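PDB 4P4G: shikimate 5-dehydrogenase AroE (5-dehydroshikimate reductase) from Mycobacterium tuberculosis, which probably catalyses the NADP-dependent reduction of 3-dehydroshikimate to shikimate, a step of chorismate biosynthesis, and is here bound to shikimate. Local coordinates for residues G199-L204 with A223-S228; R169-D174 with A179-A184; G9-P14 with A46-V51. All coordinates share one frame; numbering follows the deposited sequence.

Interaction 1: G199-L204 with A223-S228; sequences GYAGTL and AAAVGS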
ATOM      1  N   GLY A 199      15.635   7.098  12.163  1.00 15.80           N
ATOM      2  CA  GLY A 199      16.225   8.287  12.763  1.00 16.82           C
ATOM      3  C   GLY A 199      15.213   9.190  13.445  1.00 17.68           C
ATOM      4  O   GLY A 199      15.585  10.141  14.138  1.00 22.34           O
ATOM      5  N   TYR A 200      13.932   8.898  13.254  1.00 14.37           N
ATOM      6  CA  TYR A 200      12.870   9.684  13.871  1.00 15.18           C
ATOM      7  C   TYR A 200      12.065   8.838  14.842  1.00 14.99           C
ATOM      8  O   TYR A 200      11.062   9.292  15.372  1.00 13.95           O
ATOM      9  CB  TYR A 200      11.930  10.250  12.802  1.00 15.72           C
ATOM     10  CG  TYR A 200      12.650  11.121  11.807  1.00 17.30           C
ATOM     11  CD1 TYR A 200      12.985  12.426  12.123  1.00 17.36           C
ATOM     12  CD2 TYR A 200      13.034  10.622  10.571  1.00 18.02           C
ATOM     13  CE1 TYR A 200      13.662  13.231  11.219  1.00 19.07           C
ATOM     14  CE2 TYR A 200      13.717  11.409   9.659  1.00 18.46           C
ATOM     15  CZ  TYR A 200      14.025  12.720   9.988  1.00 18.07           C
ATOM     16  OH  TYR A 200      14.713  13.522   9.092  1.00 17.47           O
ATOM     17  N   ALA A 201      12.498   7.599  15.058  1.00 15.48           N
ATOM     18  CA  ALA A 201      11.685   6.648  15.810  1.00 15.25           C
ATOM     19  C   ALA A 201      11.430   7.098  17.244  1.00 17.02           C
ATOM     20  O   ALA A 201      10.350   6.852  17.783  1.00 20.12           O
ATOM     21  CB  ALA A 201      12.299   5.257  15.775  1.00 15.53           C
ATOM     22  N   GLY A 202      12.399   7.781  17.846  1.00 15.84           N
ATOM     23  CA  GLY A 202      12.244   8.266  19.211  1.00 17.63           C
ATOM     24  C   GLY A 202      11.139   9.300  19.325  1.00 19.74           C
ATOM     25  O   GLY A 202      10.388   9.337  20.305  1.00 23.63           O
ATOM     26  N   THR A 203      11.037  10.149  18.309  1.00 17.99           N
ATOM     27  CA  THR A 203      10.001  11.178  18.260  1.00 17.28           C
ATOM     28  C   THR A 203       8.637  10.579  17.924  1.00 15.57           C
ATOM     29  O   THR A 203       7.615  10.959  18.510  1.00 19.19           O
ATOM     30  CB  THR A 203      10.368  12.261  17.233  1.00 18.38           C
ATOM     31  OG1 THR A 203      11.592  12.887  17.638  1.00 21.26           O
ATOM     32  CG2 THR A 203       9.276  13.317  17.141  1.00 19.85           C
ATOM     33  N   LEU A 204       8.630   9.643  16.984  1.00 14.49           N
ATOM     34  CA  LEU A 204       7.401   8.995  16.529  1.00 14.57           C
ATOM     35  C   LEU A 204       6.864   7.938  17.507  1.00 16.00           C
ATOM     36  O   LEU A 204       5.696   7.564  17.425  1.00 15.82           O
ATOM     37  CB  LEU A 204       7.624   8.367  15.152  1.00 13.32           C
ATOM     38  CG  LEU A 204       8.021   9.281  13.988  1.00 14.01           C
ATOM     39  CD1 LEU A 204       8.523   8.411  12.837  1.00 13.62           C
ATOM     40  CD2 LEU A 204       6.853  10.142  13.552  1.00 17.62           C
ATOM     41  N   ALA A 223       8.773   0.289  14.340  1.00  9.69           N
ATOM     42  CA  ALA A 223       7.859  -0.645  14.999  1.00 11.15           C
ATOM     43  C   ALA A 223       8.361  -1.047  16.386  1.00 10.75           C
ATOM     44  O   ALA A 223       7.577  -1.154  17.324  1.00 13.19           O
ATOM     45  CB  ALA A 223       7.630  -1.869  14.127  1.00 11.12           C
ATOM     46  N   ALA A 224       9.668  -1.268  16.525  1.00  9.12           N
ATOM     47  CA  ALA A 224      10.228  -1.608  17.834  1.00 11.33           C
ATOM     48  C   ALA A 224      10.040  -0.476  18.835  1.00 12.78           C
ATOM     49  O   ALA A 224       9.791  -0.717  20.015  1.00 12.98           O
ATOM     50  CB  ALA A 224      11.702  -1.973  17.714  1.00 14.61           C
ATOM     51  N   ALA A 225      10.188   0.756  18.357  1.00 10.90           N
ATOM     52  CA  ALA A 225      10.061   1.941  19.201  1.00 11.36           C
ATOM     53  C   ALA A 225       8.631   2.145  19.700  1.00 11.57           C
ATOM     54  O   ALA A 225       8.399   2.355  20.893  1.00 12.71           O
ATOM     55  CB  ALA A 225      10.544   3.175  18.433  1.00 12.12           C
ATOM     56  N   VAL A 226       7.679   2.113  18.774  1.00  9.78           N
ATOM     57  CA  VAL A 226       6.260   2.236  19.119  1.00  9.96           C
ATOM     58  C   VAL A 226       5.830   1.110  20.056  1.00 10.62           C
ATOM     59  O   VAL A 226       5.180   1.354  21.072  1.00 11.89           O
ATOM     60  CB  VAL A 226       5.378   2.235  17.845  1.00 11.53           C
ATOM     61  CG1 VAL A 226       3.904   2.178  18.203  1.00 11.33           C
ATOM     62  CG2 VAL A 226       5.663   3.468  17.004  1.00 10.92           C
ATOM     63  N   GLY A 227       6.204  -0.124  19.717  1.00 11.01           N
ATOM     64  CA  GLY A 227       5.868  -1.274  20.546  1.00 11.03           C
ATOM     65  C   GLY A 227       6.397  -1.128  21.959  1.00 12.28           C
ATOM     66  O   GLY A 227       5.687  -1.368  22.950  1.00 13.92           O
ATOM     67  N   SER A 228       7.656  -0.723  22.068  1.00 12.20           N
ATOM     68  CA  SER A 228       8.260  -0.526  23.382  1.00 15.62           C
ATOM     69  C   SER A 228       7.536   0.547  24.202  1.00 16.47           C
ATOM     70  O   SER A 228       7.421   0.430  25.423  1.00 20.29           O
ATOM     71  CB  SER A 228       9.740  -0.167  23.236  1.00 18.63           C
ATOM     72  OG  SER A 228      10.407  -0.294  24.476  1.00 25.72           O
TER
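A201 and A225 bring two helices together methyl to methyl, with A201 CB 3.8 Å from A225 CB. Both methyls project across the gap, and here the backbones come nearest, the CA atoms of A201 and A225 being 6.0 Å apart. With side chains this small, the A225 methyl also meets main chain: A225 CB lies 3.7 Å from A201 O. The contact is looser where L204, a turn on from A201, faces V226, the residue after A225. There V226 CG2 approaches L204 O at 4.1 Å, whereas the side chain of L204 comes no nearer to 223-228 than 5.6 Å. The valine torsion explains which methyl is used: with CG1 opposite the backbone N (chi1 173°), CG2 lies beside that N and leads toward L204. G202, A224, G227 and S228 are on the solvent side and add almost nothing. No hydrogen bond joins the two segments; they meet through van der Waals contact of methyls with each other and with carbonyl oxygens. Helix 201-204 is a single turn, closed by L204 N to Y200 O at 2.9 Å. It lies between two longer neighbours: L204 packs on L178 and V182 of helix 178-184, and V226 of helix 221-229 also packs on L210 and V233 of the parallel sheet.

Interaction 2: R169-D174 with A179-A184; sequences RFCAFD and ADAVAA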
ATOM      1  N   ARG A 169      -2.428  19.019   6.218  1.00 11.54           N
ATOM      2  CA  ARG A 169      -1.324  19.977   6.169  1.00 13.23           C
ATOM      3  C   ARG A 169      -0.003  19.233   6.098  1.00 11.40           C
ATOM      4  O   ARG A 169       0.058  18.020   6.341  1.00 10.86           O
ATOM      5  CB  ARG A 169      -1.333  20.906   7.384  1.00 15.57           C
ATOM      6  CG  ARG A 169      -0.818  20.222   8.648  1.00 18.69           C
ATOM      7  CD  ARG A 169      -1.130  21.013   9.911  1.00 25.36           C
ATOM      8  NE  ARG A 169      -1.066  20.139  11.082  1.00 31.56           N
ATOM      9  CZ  ARG A 169       0.053  19.818  11.730  1.00 35.85           C
ATOM     10  NH1 ARG A 169       1.225  20.309  11.338  1.00 37.50           N
ATOM     11  NH2 ARG A 169      -0.001  19.004  12.779  1.00 35.79           N
ATOM     12  N   PHE A 170       1.046  19.966   5.736  1.00 13.56           N
ATOM     13  CA  PHE A 170       2.389  19.409   5.616  1.00 15.40           C
ATOM     14  C   PHE A 170       3.235  19.794   6.819  1.00 14.08           C
ATOM     15  O   PHE A 170       3.149  20.921   7.302  1.00 15.48           O
ATOM     16  CB  PHE A 170       3.048  19.935   4.335  1.00 17.85           C
ATOM     17  CG  PHE A 170       4.538  19.737   4.286  1.00 18.58           C
ATOM     18  CD1 PHE A 170       5.079  18.460   4.246  1.00 18.46           C
ATOM     19  CD2 PHE A 170       5.394  20.825   4.248  1.00 21.18           C
ATOM     20  CE1 PHE A 170       6.452  18.266   4.188  1.00 18.94           C
ATOM     21  CE2 PHE A 170       6.774  20.646   4.192  1.00 22.29           C
ATOM     22  CZ  PHE A 170       7.301  19.363   4.159  1.00 21.37           C
ATOM     23  N   CYS A 171       4.045  18.845   7.291  1.00 14.17           N
ATOM     24  CA  CYS A 171       5.018  19.089   8.350  1.00 14.92           C
ATOM     25  C   CYS A 171       6.365  18.512   7.926  1.00 15.76           C
ATOM     26  O   CYS A 171       6.462  17.327   7.611  1.00 15.87           O
ATOM     27  CB  CYS A 171       4.557  18.424   9.651  1.00 16.04           C
ATOM     28  SG  CYS A 171       5.709  18.594  11.044  1.00 22.59           S
ATOM     29  N   ALA A 172       7.402  19.342   7.904  1.00 19.01           N
ATOM     30  CA  ALA A 172       8.741  18.864   7.567  1.00 18.83           C
ATOM     31  C   ALA A 172       9.270  17.924   8.645  1.00 19.82           C
ATOM     32  O   ALA A 172       8.938  18.071   9.824  1.00 18.89           O
ATOM     33  CB  ALA A 172       9.688  20.038   7.370  1.00 19.98           C
ATOM     34  N   PHE A 173      10.095  16.960   8.241  1.00 18.83           N
ATOM     35  CA  PHE A 173      10.712  16.036   9.188  1.00 19.60           C
ATOM     36  C   PHE A 173      11.621  16.726  10.197  1.00 20.79           C
ATOM     37  O   PHE A 173      11.649  16.354  11.368  1.00 23.81           O
ATOM     38  CB  PHE A 173      11.563  14.998   8.441  1.00 20.58           C
ATOM     39  CG  PHE A 173      10.836  13.732   8.106  1.00 19.52           C
ATOM     40  CD1 PHE A 173      10.455  12.846   9.106  1.00 18.56           C
ATOM     41  CD2 PHE A 173      10.567  13.405   6.783  1.00 19.75           C
ATOM     42  CE1 PHE A 173       9.787  11.671   8.794  1.00 18.13           C
ATOM     43  CE2 PHE A 173       9.905  12.227   6.469  1.00 19.00           C
ATOM     44  CZ  PHE A 173       9.515  11.366   7.474  1.00 18.37           C
ATOM     45  N   ASP A 174      12.376  17.716   9.733  1.00 20.58           N
ATOM     46  CA  ASP A 174      13.555  18.178  10.462  1.00 23.86           C
ATOM     47  C   ASP A 174      13.491  19.581  11.057  1.00 24.20           C
ATOM     48  O   ASP A 174      14.427  19.996  11.742  1.00 26.82           O
ATOM     49  CB  ASP A 174      14.782  18.117   9.543  1.00 26.21           C
ATOM     50  CG  ASP A 174      15.070  16.717   9.040  1.00 28.06           C
ATOM     51  OD1 ASP A 174      15.021  15.771   9.853  1.00 27.66           O
ATOM     52  OD2 ASP A 174      15.342  16.569   7.828  1.00 30.10           O
ATOM     53  N   ALA A 179       7.409  16.684  16.645  1.00 20.66           N
ATOM     54  CA  ALA A 179       6.972  16.296  17.989  1.00 22.67           C
ATOM     55  C   ALA A 179       5.532  16.728  18.282  1.00 22.96           C
ATOM     56  O   ALA A 179       4.735  15.953  18.816  1.00 23.43           O
ATOM     57  CB  ALA A 179       7.921  16.857  19.040  1.00 25.17           C
ATOM     58  N   ASP A 180       5.204  17.964  17.930  1.00 23.58           N
ATOM     59  CA  ASP A 180       3.848  18.473  18.131  1.00 26.03           C
ATOM     60  C   ASP A 180       2.829  17.768  17.221  1.00 23.52           C
ATOM     61  O   ASP A 180       1.684  17.543  17.610  1.00 24.15           O
ATOM     62  CB  ASP A 180       3.822  19.987  17.930  1.00 31.02           C
ATOM     63  CG  ASP A 180       4.604  20.734  19.007  1.00 37.77           C
ATOM     64  OD1 ASP A 180       4.649  20.251  20.163  1.00 40.71           O
ATOM     65  OD2 ASP A 180       5.171  21.807  18.696  1.00 38.50           O
ATOM     66  N   ALA A 181       3.251  17.412  16.013  1.00 21.18           N
ATOM     67  CA  ALA A 181       2.388  16.670  15.094  1.00 17.82           C
ATOM     68  C   ALA A 181       2.058  15.284  15.656  1.00 19.05           C
ATOM     69  O   ALA A 181       0.919  14.813  15.562  1.00 19.60           O
ATOM     70  CB  ALA A 181       3.037  16.571  13.726  1.00 15.36           C
ATOM     71  N   VAL A 182       3.052  14.649  16.266  1.00 17.13           N
ATOM     72  CA  VAL A 182       2.873  13.327  16.867  1.00 17.17           C
ATOM     73  C   VAL A 182       1.953  13.390  18.083  1.00 19.27           C
ATOM     74  O   VAL A 182       1.057  12.552  18.248  1.00 20.29           O
ATOM     75  CB  VAL A 182       4.234  12.700  17.250  1.00 18.09           C
ATOM     76  CG1 VAL A 182       4.040  11.468  18.115  1.00 21.94           C
ATOM     77  CG2 VAL A 182       5.014  12.331  16.001  1.00 17.64           C
ATOM     78  N   ALA A 183       2.179  14.385  18.930  1.00 21.02           N
ATOM     79  CA  ALA A 183       1.407  14.558  20.157  1.00 23.38           C
ATOM     80  C   ALA A 183      -0.097  14.642  19.897  1.00 24.22           C
ATOM     81  O   ALA A 183      -0.900  14.139  20.676  1.00 27.18           O
ATOM     82  CB  ALA A 183       1.890  15.793  20.910  1.00 25.01           C
ATOM     83  N   ALA A 184      -0.477  15.265  18.789  1.00 25.58           N
ATOM     84  CA  ALA A 184      -1.894  15.442  18.475  1.00 28.87           C
ATOM     85  C   ALA A 184      -2.519  14.197  17.838  1.00 28.47           C
ATOM     86  O   ALA A 184      -3.733  13.997  17.903  1.00 30.83           O
ATOM     87  CB  ALA A 184      -2.083  16.645  17.570  1.00 30.73           C
TER
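The methyl of A181 meets two side chains of the neighbouring strand, R169 and C171, in the Rossmann-like half of the enzyme. Strand 167-172 is an outermost strand of the six-stranded parallel sheet, and helix 178-184 belongs to the crossover that carries the chain from this edge back to strand 187-190, on the far side of strand 119-123. In the first shell, C171 SG lies 4.3 Å from A181 CB, a buried apolar contact. From another direction R169 NH2 comes to 4.0 Å of A181 CB, and the lines from that methyl to SG and to NH2 make about a right angle. The guanidinium meets the methyl obliquely, and no hydrogen bond crosses between the segments. R169 and C171, two residues apart in an extended strand, both direct their side chains at the helix. For the arginine, CG sits between the backbone N and the carbonyl carbon (chi1 76°) and the chain is then extended to NE, which brings the guanidinium of this exposed residue to the helix while the thiol stays buried.

In the next shell, backbone hydrogen bonds of R169 with I144 and V146, and of C171 with V146, fix the strand against strand 143-148. C171 also rests on T145, and A181 on L121, so the helix reaches over the sheet as far as strand 119-123. A183 N to A179 O, at 3.0 Å, keeps the helical turn around A181. F170 goes to the other face, against S151 and A154 of helix 151-163. The backbone N of A172 sits over one face of the F170 ring, 3.7 Å from the ring plane and displaced from the ring centre.

Interaction 3: G9-P14 with A46-V51; sequences GVLGSP and AELPVV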
ATOM      1  N   GLY A   9       1.224 -11.962 -11.418  1.00  6.40           N
ATOM      2  CA  GLY A   9       2.440 -11.809 -10.651  1.00  6.83           C
ATOM      3  C   GLY A   9       2.549 -10.435 -10.040  1.00  7.83           C
ATOM      4  O   GLY A   9       1.593  -9.645 -10.049  1.00  9.47           O
ATOM      5  N   VAL A  10       3.733 -10.151  -9.518  1.00  6.09           N
ATOM      6  CA  VAL A  10       4.001  -8.875  -8.876  1.00  7.66           C
ATOM      7  C   VAL A  10       5.273  -8.260  -9.461  1.00  7.82           C
ATOM      8  O   VAL A  10       6.274  -8.951  -9.654  1.00  7.81           O
ATOM      9  CB  VAL A  10       4.095  -9.046  -7.347  1.00  7.87           C
ATOM     10  CG1 VAL A  10       5.189 -10.039  -6.963  1.00  8.32           C
ATOM     11  CG2 VAL A  10       4.308  -7.689  -6.672  1.00  8.30           C
ATOM     12  N   LEU A  11       5.196  -6.971  -9.787  1.00  6.60           N
ATOM     13  CA  LEU A  11       6.282  -6.227 -10.435  1.00  7.79           C
ATOM     14  C   LEU A  11       6.826  -5.211  -9.450  1.00  6.89           C
ATOM     15  O   LEU A  11       6.057  -4.467  -8.841  1.00 10.81           O
ATOM     16  CB  LEU A  11       5.751  -5.479 -11.659  1.00 16.28           C
ATOM     17  CG  LEU A  11       5.798  -6.149 -13.029  1.00 23.65           C
ATOM     18  CD1 LEU A  11       4.924  -7.382 -13.056  1.00 25.11           C
ATOM     19  CD2 LEU A  11       5.348  -5.156 -14.080  1.00 24.70           C
ATOM     20  N   GLY A  12       8.143  -5.169  -9.283  1.00  7.89           N
ATOM     21  CA  GLY A  12       8.746  -4.140  -8.456  1.00  9.74           C
ATOM     22  C   GLY A  12      10.242  -4.291  -8.396  1.00 10.51           C
ATOM     23  O   GLY A  12      10.810  -5.218  -8.992  1.00 10.19           O
ATOM     24  N   SER A  13      10.888  -3.398  -7.654  1.00  9.48           N
ATOM     25  CA  SER A  13      12.329  -3.490  -7.462  1.00 14.05           C
ATOM     26  C   SER A  13      12.772  -2.811  -6.168  1.00 15.90           C
ATOM     27  O   SER A  13      12.606  -1.599  -6.021  1.00 15.21           O
ATOM     28  CB  SER A  13      13.062  -2.881  -8.664  1.00 17.80           C
ATOM     29  OG  SER A  13      14.459  -2.811  -8.414  1.00 20.70           O
ATOM     30  N   PRO A  14      13.337  -3.585  -5.219  1.00 16.51           N
ATOM     31  CA  PRO A  14      13.561  -5.038  -5.241  1.00 17.13           C
ATOM     32  C   PRO A  14      12.247  -5.797  -5.137  1.00 17.26           C
ATOM     33  O   PRO A  14      11.235  -5.197  -4.765  1.00 18.51           O
ATOM     34  CB  PRO A  14      14.380  -5.273  -3.967  1.00 19.23           C
ATOM     35  CG  PRO A  14      13.894  -4.217  -3.039  1.00 20.13           C
ATOM     36  CD  PRO A  14      13.707  -3.003  -3.917  1.00 18.49           C
ATOM     37  N   ALA A  46      10.728   2.674 -15.141  1.00 18.31           N
ATOM     38  CA  ALA A  46      10.976   2.931 -16.557  1.00 19.31           C
ATOM     39  C   ALA A  46      10.672   1.704 -17.401  1.00 18.98           C
ATOM     40  O   ALA A  46      10.200   1.819 -18.535  1.00 21.10           O
ATOM     41  CB  ALA A  46      12.409   3.371 -16.765  1.00 21.10           C
ATOM     42  N   GLU A  47      10.936   0.538 -16.826  1.00 18.69           N
ATOM     43  CA  GLU A  47      10.829  -0.728 -17.535  1.00 20.43           C
ATOM     44  C   GLU A  47       9.394  -1.255 -17.590  1.00 17.05           C
ATOM     45  O   GLU A  47       9.075  -2.099 -18.420  1.00 17.55           O
ATOM     46  CB  GLU A  47      11.757  -1.768 -16.891  1.00 25.01           C
ATOM     47  CG  GLU A  47      13.262  -1.452 -17.012  1.00 32.87           C
ATOM     48  CD  GLU A  47      13.836  -0.699 -15.804  1.00 39.31           C
ATOM     49  OE1 GLU A  47      13.172   0.232 -15.287  1.00 39.43           O
ATOM     50  OE2 GLU A  47      14.961  -1.044 -15.372  1.00 42.66           O
ATOM     51  N   LEU A  48       8.525  -0.752 -16.717  1.00 15.13           N
ATOM     52  CA  LEU A  48       7.174  -1.308 -16.598  1.00 13.10           C
ATOM     53  C   LEU A  48       6.383  -1.420 -17.920  1.00 10.74           C
ATOM     54  O   LEU A  48       5.816  -2.484 -18.202  1.00 10.84           O
ATOM     55  CB  LEU A  48       6.371  -0.601 -15.488  1.00 13.14           C
ATOM     56  CG  LEU A  48       4.989  -1.151 -15.141  1.00 11.27           C
ATOM     57  CD1 LEU A  48       4.674  -0.907 -13.676  1.00 11.05           C
ATOM     58  CD2 LEU A  48       3.905  -0.525 -16.013  1.00 12.00           C
ATOM     59  N   PRO A  49       6.338  -0.345 -18.737  1.00 12.37           N
ATOM     60  CA  PRO A  49       5.549  -0.463 -19.970  1.00 13.07           C
ATOM     61  C   PRO A  49       6.060  -1.544 -20.921  1.00 14.10           C
ATOM     62  O   PRO A  49       5.251  -2.188 -21.574  1.00 13.07           O
ATOM     63  CB  PRO A  49       5.715   0.915 -20.630  1.00 15.59           C
ATOM     64  CG  PRO A  49       6.005   1.840 -19.496  1.00 15.72           C
ATOM     65  CD  PRO A  49       6.832   1.031 -18.532  1.00 13.61           C
ATOM     66  N   VAL A  50       7.375  -1.737 -20.996  1.00 12.14           N
ATOM     67  CA  VAL A  50       7.915  -2.762 -21.895  1.00 10.55           C
ATOM     68  C   VAL A  50       7.697  -4.174 -21.324  1.00 10.77           C
ATOM     69  O   VAL A  50       7.383  -5.117 -22.063  1.00 12.34           O
ATOM     70  CB  VAL A  50       9.395  -2.511 -22.222  1.00 13.41           C
ATOM     71  CG1 VAL A  50       9.984  -3.709 -22.959  1.00 13.77           C
ATOM     72  CG2 VAL A  50       9.532  -1.265 -23.086  1.00 17.90           C
ATOM     73  N   VAL A  51       7.840  -4.316 -20.012  1.00 10.23           N
ATOM     74  CA  VAL A  51       7.544  -5.595 -19.368  1.00 10.40           C
ATOM     75  C   VAL A  51       6.067  -5.986 -19.544  1.00 10.23           C
ATOM     76  O   VAL A  51       5.749  -7.061 -20.069  1.00 10.84           O
ATOM     77  CB  VAL A  51       7.919  -5.564 -17.881  1.00 11.17           C
ATOM     78  CG1 VAL A  51       7.392  -6.800 -17.173  1.00 11.08           C
ATOM     79  CG2 VAL A  51       9.447  -5.447 -17.727  1.00 14.79           C
TER
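V51, which packs against L11, gives its backbone N-H to E47 O at 3.0 Å, and V50 N makes a weak bond to the same oxygen. This turn sets L48 and V51 on the side facing strand 7-12. There L11 CD2 is the meeting point, 4.1 Å from V51 CG1 and 4.2 Å from L48 CG. The side chains of L11 and L48 cross at about a right angle, whereas those of L11 and V51 run past each other in opposite directions. A chi1 of 170° swings V51 CG1 away from the backbone N and over to the leucine methyl. Around this trio I41 touches both L11 and V51, V62 touches L11, and V64 touches L48. Helix 48-53 belongs to the crossover from strand 37-42 to strand 59-64, and strand 7-12 runs between those two, so L11 lies beneath the connection in the substrate-binding domain. V10, the preceding residue in the strand, touches the bound shikimate, and the side chain of L11 is about 9 Å from it. No hydrogen bond spans the segments. The chemistry is therefore purely aliphatic: contact between branched side chains joins helix to sheet, while V10 beside L11 is one of the residues that meet the ligand.

Overall arrangement
Interactions 1 and 2 share the parallel-sheet half of the enzyme. Their centres are 15 Å apart, and they touch directly: the ring of Y200 stacks with that of F173. Interaction 3 belongs to the substrate-binding half, with its centre 32 and 34 Å from theirs. All three are largely buried, although R169 gives interaction 2 an exposed, charged member that the other two lack. The elements joined also differ. Interaction 1 sets helix against helix, and its small alanines permit a close backbone approach, whereas interactions 2 and 3 lay a helix on a strand and keep the backbones further apart. Methyls meet carbonyl oxygens in interaction 1, a thiol and a guanidinium share one methyl in interaction 2, and interaction 3 is branched aliphatic throughout.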